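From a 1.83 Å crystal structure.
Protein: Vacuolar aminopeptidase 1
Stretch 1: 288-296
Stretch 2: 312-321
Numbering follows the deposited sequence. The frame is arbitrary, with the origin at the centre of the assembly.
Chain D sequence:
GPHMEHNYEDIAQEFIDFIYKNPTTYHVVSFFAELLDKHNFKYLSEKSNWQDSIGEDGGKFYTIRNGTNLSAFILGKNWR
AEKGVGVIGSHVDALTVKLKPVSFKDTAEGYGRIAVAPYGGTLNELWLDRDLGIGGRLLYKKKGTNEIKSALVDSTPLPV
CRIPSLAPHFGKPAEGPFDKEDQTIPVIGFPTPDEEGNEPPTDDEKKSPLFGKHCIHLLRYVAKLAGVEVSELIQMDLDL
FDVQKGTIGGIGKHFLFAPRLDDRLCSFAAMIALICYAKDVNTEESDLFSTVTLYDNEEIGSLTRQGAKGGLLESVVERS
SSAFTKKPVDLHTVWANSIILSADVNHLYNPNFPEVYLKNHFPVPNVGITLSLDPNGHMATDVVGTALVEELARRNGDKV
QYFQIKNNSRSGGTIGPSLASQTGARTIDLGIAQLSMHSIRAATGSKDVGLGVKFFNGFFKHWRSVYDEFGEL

Stretch 1 (288-296) LFSTVTLYD
Stretch 2 312-321: LLESVVERSS

How do the two stretches lie against each other? Residues 289-295 form an extended strand, with phi between -159° and -106° and psi between 111° and 154°, and 312-321 form a regular helix, phi near -62° and psi near -45°, that continues later in the chain. Their N-to-C directions make an angle of 145°, so they run roughly antiparallel, and the axes approach to 9.6 Å. The register pairs the start of the strand with the later turns of the helix: Phe289 CA lies 8.7 Å from Val317 CA, while Thr293 CA comes within 6.5 Å of Leu313 CA. Strand alternation sends the CA-to-CB bonds of Phe289, Thr291 and Thr293 toward the helix and those of Val292 and Leu294 away. Together the stretches bury 379 Å².

What does Phe289 do at its end of the strand? It covers the most surface, 80 Å², because its t rotamer (chi1 -169°, chi2 161°) carries the ring across the wider part of the gap. The ring tip reaches the helix: CZ of Phe289 is 3.8 Å from Ser320 CB, 4.1 Å from Val317 CA and 4.2 Å from Val317 CG2, the last an apolar contact with a t-rotamer valine. Ser320 and Val317 meet the ring obliquely, whereas Val316 O lies at its edge, 4.4 Å from Phe289 CZ. That same oxygen accepts from Ser320 OG at 2.7 Å (Ser320 chi1 -67°, m) and from Ser320 N at 2.9 Å, so the serine hydroxyl is turned back onto its own helix while its CB faces the aromatic ring.

Why can Leu313 touch three strand residues? Its CA-to-CB bond points toward the strand where the backbones are closer, and chi1 171° (t) with chi2 66° (p) places CD1 against both Thr291 and Thr293. Leu313 CD1 is 3.8 Å from Thr291 CG2 and also 3.8 Å from Thr293 OG1. Thr291 is t (174°), presenting its methyl; Thr293 is m (-63°), and its hydroxyl hydrogen-bonds elsewhere in the structure. Leu313 covers 63 Å² in all, and its CB meets the third partner, Tyr295.

How does Tyr295 reach the helix when its CA-to-CB bond points sideways? With chi1 -60° (m) and chi2 -81°, the ring extends back alongside the strand, bringing its end nearer the helix and covering 49 Å². Tyr295 OH lies 3.1 Å from Leu313 CB, which sits at the ring edge near its plane; Tyr295 CZ is 4.4 Å from the same CB. No direct hydrogen bond joins the stretches, but one water bridges them. It accepts from Tyr295 OH at 2.8 Å, donates to Glu314 OE1 at 2.7 Å, and accepts weakly from Leu313 N at 3.5 Å. Glu314 starts away from the strand, yet chi1 -61° (m), chi2 91° and chi3 -68° bring its carboxylate back to this water, adding a polar link beside the packed leucine.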

# COMPACT_ATOMS: atom_id res chain seq x y z
N LEU D 288 54.64 -20.98 -35.04
CA LEU D 288 53.51 -20.52 -34.24
C LEU D 288 53.62 -20.86 -32.75
O LEU D 288 54.40 -21.73 -32.35
CB LEU D 288 52.21 -21.12 -34.78
CG LEU D 288 51.85 -20.82 -36.23
CD1 LEU D 288 50.65 -21.66 -36.65
CD2 LEU D 288 51.54 -19.34 -36.39
N PHE D 289 52.83 -20.15 -31.95
CA PHE D 289 52.74 -20.36 -30.51
C PHE D 289 51.23 -20.43 -30.29
O PHE D 289 50.53 -19.43 -30.47
CB PHE D 289 53.34 -19.15 -29.76
CG PHE D 289 53.55 -19.37 -28.28
CD1 PHE D 289 54.43 -18.56 -27.57
CD2 PHE D 289 52.87 -20.37 -27.59
CE1 PHE D 289 54.63 -18.73 -26.20
CE2 PHE D 289 53.05 -20.55 -26.21
CZ PHE D 289 53.94 -19.73 -25.52
N SER D 290 50.74 -21.62 -29.95
CA SER D 290 49.31 -21.85 -29.75
C SER D 290 49.02 -22.35 -28.35
O SER D 290 49.83 -23.05 -27.76
CB SER D 290 48.80 -22.88 -30.77
OG SER D 290 49.11 -22.50 -32.09
N THR D 291 47.85 -22.00 -27.82
CA THR D 291 47.50 -22.46 -26.48
C THR D 291 46.02 -22.45 -26.18
O THR D 291 45.25 -21.65 -26.72
CB THR D 291 48.18 -21.60 -25.39
OG1 THR D 291 47.70 -22.00 -24.10
CG2 THR D 291 47.86 -20.12 -25.57
N VAL D 292 45.63 -23.38 -25.32
CA VAL D 292 44.27 -23.45 -24.82
C VAL D 292 44.52 -23.38 -23.32
O VAL D 292 45.22 -24.23 -22.76
CB VAL D 292 43.56 -24.78 -25.13
CG1 VAL D 292 42.27 -24.87 -24.30
CG2 VAL D 292 43.22 -24.86 -26.60
N THR D 293 44.00 -22.35 -22.68
CA THR D 293 44.17 -22.20 -21.25
C THR D 293 42.79 -22.30 -20.61
O THR D 293 41.86 -21.61 -21.03
CB THR D 293 44.86 -20.87 -20.91
OG1 THR D 293 46.18 -20.87 -21.50
CG2 THR D 293 45.00 -20.70 -19.41
N LEU D 294 42.69 -23.17 -19.61
CA LEU D 294 41.44 -23.45 -18.90
C LEU D 294 41.50 -22.86 -17.50
O LEU D 294 42.40 -23.19 -16.71
CB LEU D 294 41.22 -24.96 -18.83
CG LEU D 294 41.31 -25.67 -20.19
CD1 LEU D 294 41.14 -27.17 -19.99
CD2 LEU D 294 40.25 -25.12 -21.14
N TYR D 295 40.53 -22.01 -17.18
CA TYR D 295 40.48 -21.33 -15.89
C TYR D 295 39.44 -21.84 -14.91
O TYR D 295 38.40 -22.38 -15.30
CB TYR D 295 40.23 -19.83 -16.11
CG TYR D 295 41.30 -19.15 -16.94
CD1 TYR D 295 42.50 -18.74 -16.36
CD2 TYR D 295 41.10 -18.91 -18.30
CE1 TYR D 295 43.48 -18.11 -17.12
CE2 TYR D 295 42.08 -18.29 -19.07
CZ TYR D 295 43.27 -17.89 -18.47
OH TYR D 295 44.23 -17.27 -19.23
N ASP D 296 39.73 -21.64 -13.64
CA ASP D 296 38.82 -22.01 -12.56
C ASP D 296 38.16 -20.69 -12.16
O ASP D 296 38.52 -19.63 -12.67
CB ASP D 296 39.64 -22.56 -11.38
CG ASP D 296 38.78 -23.15 -10.27
OD1 ASP D 296 39.37 -23.54 -9.23
OD2 ASP D 296 37.55 -23.24 -10.42
N LEU D 312 47.65 -17.02 -15.54
CA LEU D 312 48.43 -18.19 -15.95
C LEU D 312 48.83 -18.08 -17.42
O LEU D 312 49.94 -18.49 -17.79
CB LEU D 312 47.64 -19.48 -15.71
CG LEU D 312 48.39 -20.76 -16.12
CD1 LEU D 312 49.70 -20.87 -15.33
CD2 LEU D 312 47.50 -21.98 -15.87
N LEU D 313 47.95 -17.54 -18.25
CA LEU D 313 48.24 -17.39 -19.68
C LEU D 313 49.46 -16.52 -19.89
O LEU D 313 50.40 -16.90 -20.59
CB LEU D 313 47.05 -16.77 -20.40
CG LEU D 313 47.30 -16.35 -21.86
CD1 LEU D 313 47.56 -17.58 -22.72
CD2 LEU D 313 46.10 -15.58 -22.38
N GLU D 314 49.44 -15.33 -19.28
CA GLU D 314 50.54 -14.39 -19.39
C GLU D 314 51.83 -15.01 -18.87
O GLU D 314 52.91 -14.80 -19.43
CB GLU D 314 50.22 -13.11 -18.60
CG GLU D 314 48.98 -12.34 -19.07
CD GLU D 314 47.70 -12.76 -18.34
OE1 GLU D 314 47.23 -13.90 -18.54
OE2 GLU D 314 47.16 -11.94 -17.57
N SER D 315 51.71 -15.78 -17.79
CA SER D 315 52.87 -16.44 -17.20
C SER D 315 53.49 -17.45 -18.17
O SER D 315 54.70 -17.47 -18.36
CB SER D 315 52.47 -17.16 -15.91
OG SER D 315 53.56 -17.90 -15.39
N VAL D 316 52.64 -18.28 -18.75
CA VAL D 316 53.09 -19.30 -19.70
C VAL D 316 53.84 -18.66 -20.87
O VAL D 316 54.92 -19.13 -21.24
CB VAL D 316 51.89 -20.10 -20.26
CG1 VAL D 316 52.31 -20.93 -21.47
CG2 VAL D 316 51.34 -21.02 -19.17
N VAL D 317 53.28 -17.60 -21.44
CA VAL D 317 53.92 -16.93 -22.56
C VAL D 317 55.24 -16.26 -22.18
O VAL D 317 56.20 -16.31 -22.95
CB VAL D 317 52.97 -15.89 -23.20
CG1 VAL D 317 53.69 -15.11 -24.29
CG2 VAL D 317 51.76 -16.60 -23.81
N GLU D 318 55.29 -15.65 -21.00
CA GLU D 318 56.53 -15.00 -20.58
C GLU D 318 57.61 -16.02 -20.25
O GLU D 318 58.75 -15.90 -20.71
CB GLU D 318 56.29 -14.09 -19.36
CG GLU D 318 57.58 -13.60 -18.71
CD GLU D 318 57.38 -12.41 -17.79
OE1 GLU D 318 56.29 -12.29 -17.18
OE2 GLU D 318 58.32 -11.59 -17.66
N ARG D 319 57.26 -17.03 -19.46
CA ARG D 319 58.22 -18.07 -19.07
C ARG D 319 58.73 -18.84 -20.28
O ARG D 319 59.93 -19.14 -20.39
CB ARG D 319 57.58 -19.04 -18.08
CG ARG D 319 57.11 -18.39 -16.80
CD ARG D 319 56.42 -19.37 -15.86
NE ARG D 319 57.35 -20.36 -15.32
CZ ARG D 319 57.18 -20.98 -14.16
NH1 ARG D 319 56.12 -20.72 -13.41
NH2 ARG D 319 58.08 -21.87 -13.75
N SER D 320 57.82 -19.16 -21.19
CA SER D 320 58.17 -19.91 -22.40
C SER D 320 59.10 -19.12 -23.31
O SER D 320 60.14 -19.62 -23.74
CB SER D 320 56.89 -20.29 -23.17
OG SER D 320 56.12 -21.21 -22.42
N SER D 321 58.72 -17.88 -23.61
CA SER D 321 59.52 -17.03 -24.48
C SER D 321 60.90 -16.77 -23.87
O SER D 321 61.88 -16.60 -24.61
CB SER D 321 58.79 -15.70 -24.74
OG SER D 321 58.55 -14.98 -23.55
O HOH W 1 45.30 -15.39 -17.49